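Local coordinates for 49 protein (Murid herpesvirus 4, PDB 6A4V) that probably promotes virus replication by interacting with the host poly(ADP-ribose) polymerase 1, at residues Ser181-Asn186 with Leu220-Ser225. Numbering follows the deposited sequence.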
loop_
_atom_site.group_PDB
_atom_site.type_symbol
_atom_site.label_atom_id
_atom_site.label_comp_id
_atom_site.label_asym_id
_atom_site.label_seq_id
_atom_site.Cartn_x
_atom_site.Cartn_y
_atom_site.Cartn_z
ATOM N N SER B 181 11.293 11.014 21.615
ATOM C CA SER B 181 10.920 10.069 22.655
ATOM C C SER B 181 9.445 9.632 22.505
ATOM O O SER B 181 9.101 8.513 22.903
ATOM C CB SER B 181 11.268 10.600 24.042
ATOM O OG SER B 181 10.123 11.061 24.743
ATOM N N SER B 182 8.580 10.457 21.893
ATOM C CA SER B 182 7.192 10.013 21.573
ATOM C C SER B 182 7.198 8.897 20.515
ATOM O O SER B 182 6.341 7.985 20.577
ATOM C CB SER B 182 6.324 11.165 21.140
ATOM O OG SER B 182 6.697 11.630 19.854
ATOM N N MET B 183 8.126 9.010 19.537
ATOM C CA MET B 183 8.420 7.959 18.535
ATOM C C MET B 183 8.969 6.756 19.293
ATOM O O MET B 183 8.356 5.639 19.294
ATOM C CB MET B 183 9.516 8.319 17.517
ATOM C CG MET B 183 9.421 9.662 16.822
ATOM S SD MET B 183 8.342 9.581 15.408
ATOM C CE MET B 183 8.992 8.178 14.508
ATOM N N LEU B 184 10.128 7.012 19.929
ATOM C CA LEU B 184 11.004 5.977 20.490
ATOM C C LEU B 184 10.377 5.364 21.738
ATOM O O LEU B 184 10.487 4.174 21.929
ATOM C CB LEU B 184 12.403 6.541 20.780
ATOM C CG LEU B 184 13.286 6.738 19.547
ATOM C CD1 LEU B 184 14.602 7.414 19.912
ATOM C CD2 LEU B 184 13.545 5.409 18.835
ATOM N N ASP B 185 9.764 6.166 22.608
ATOM C CA ASP B 185 9.039 5.590 23.749
ATOM C C ASP B 185 7.649 5.226 23.260
ATOM O O ASP B 185 6.813 6.116 22.997
ATOM C CB ASP B 185 8.928 6.526 24.954
ATOM C CG ASP B 185 8.315 5.889 26.194
ATOM O OD1 ASP B 185 8.301 4.623 26.301
ATOM O OD2 ASP B 185 7.852 6.663 27.042
ATOM N N ASN B 186 7.436 3.921 23.106
ATOM C CA ASN B 186 6.241 3.426 22.484
ATOM C C ASN B 186 5.484 2.631 23.531
ATOM O O ASN B 186 4.702 1.723 23.192
ATOM C CB ASN B 186 6.556 2.610 21.231
ATOM C CG ASN B 186 7.305 1.342 21.571
ATOM O OD1 ASN B 186 7.362 0.976 22.741
ATOM N ND2 ASN B 186 7.845 0.659 20.571
ATOM N N LEU B 220 23.303 8.827 13.634
ATOM C CA LEU B 220 23.727 7.446 13.875
ATOM C C LEU B 220 22.993 6.892 15.084
ATOM O O LEU B 220 22.594 5.729 15.131
ATOM C CB LEU B 220 25.213 7.375 14.169
ATOM C CG LEU B 220 25.689 5.958 14.468
ATOM C CD1 LEU B 220 25.196 4.986 13.401
ATOM C CD2 LEU B 220 27.205 5.914 14.561
ATOM N N VAL B 221 22.864 7.758 16.083
ATOM C CA VAL B 221 22.339 7.379 17.323
ATOM C C VAL B 221 20.902 6.966 17.091
ATOM O O VAL B 221 20.438 5.968 17.636
ATOM C CB VAL B 221 22.384 8.528 18.344
ATOM C CG1 VAL B 221 21.286 8.371 19.379
ATOM C CG2 VAL B 221 23.726 8.642 19.011
ATOM N N TYR B 222 20.199 7.846 16.385
ATOM C CA TYR B 222 18.755 7.738 16.187
ATOM C C TYR B 222 18.485 6.431 15.433
ATOM O O TYR B 222 17.650 5.671 15.823
ATOM C CB TYR B 222 18.275 8.971 15.419
ATOM C CG TYR B 222 16.865 8.942 14.892
ATOM C CD1 TYR B 222 15.816 9.462 15.637
ATOM C CD2 TYR B 222 16.580 8.463 13.623
ATOM C CE1 TYR B 222 14.526 9.495 15.138
ATOM C CE2 TYR B 222 15.296 8.514 13.102
ATOM C CZ TYR B 222 14.255 9.007 13.876
ATOM O OH TYR B 222 12.965 9.057 13.411
ATOM N N TRP B 223 19.266 6.171 14.387
ATOM C CA TRP B 223 19.063 4.963 13.629
ATOM C C TRP B 223 19.491 3.713 14.391
ATOM O O TRP B 223 18.937 2.646 14.158
ATOM C CB TRP B 223 19.720 5.032 12.259
ATOM C CG TRP B 223 18.927 5.932 11.370
ATOM C CD1 TRP B 223 19.276 7.175 10.939
ATOM C CD2 TRP B 223 17.626 5.678 10.834
ATOM N NE1 TRP B 223 18.291 7.705 10.161
ATOM C CE2 TRP B 223 17.271 6.801 10.062
ATOM C CE3 TRP B 223 16.771 4.574 10.836
ATOM C CZ2 TRP B 223 16.058 6.878 9.368
ATOM C CZ3 TRP B 223 15.593 4.636 10.130
ATOM C CH2 TRP B 223 15.222 5.793 9.451
ATOM N N VAL B 224 20.424 3.836 15.330
ATOM C CA VAL B 224 20.750 2.677 16.108
ATOM C C VAL B 224 19.540 2.392 17.002
ATOM O O VAL B 224 19.142 1.284 17.159
ATOM C CB VAL B 224 22.031 2.869 16.949
ATOM C CG1 VAL B 224 22.007 2.036 18.209
ATOM C CG2 VAL B 224 23.297 2.557 16.181
ATOM N N SER B 225 19.016 3.431 17.632
ATOM C CA SER B 225 17.894 3.318 18.497
ATOM C C SER B 225 16.725 2.690 17.713
ATOM O O SER B 225 16.127 1.787 18.174
ATOM C CB SER B 225 17.481 4.640 19.092
ATOM O OG SER B 225 18.597 5.443 19.505
#
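Leu184, in the last turn of helix 173-184, sets both methyls of its forked end against Ser225 CB: CD2 lies 4.0 Å and CD1 4.1 Å away, so they rest on the methylene rather than on the hydroxyl. That hydroxyl is turned back into its own helix. With OG anti to the carbonyl carbon (chi1 -42°), Ser225 OG donates to Val221 O at 2.7 Å, approaching from above the carbonyl plane, while Ser225 N reaches the same oxygen from the opposite face at 2.9 Å. Val221 O thus takes two bonds, and the buried hydroxyl is satisfied within its helix. Beside this pair, the folded side chain of Met183 brings CE to 4.2 Å from Tyr222 OH, a loose van der Waals contact with the phenol oxygen rather than the ring. The phenol spans the gap because CG is anti to the backbone N (chi1 169°), and its OH is anchored by a hydrogen bond with Phe198 O. Leu184 and Ser225 also pack on helix 161-168, through His162 and Cys165 respectively, while Met183 and Tyr222 touch helix 195-203, tying the end of helix 173-184 to the middle of helix 213-235 in this largely helical fold.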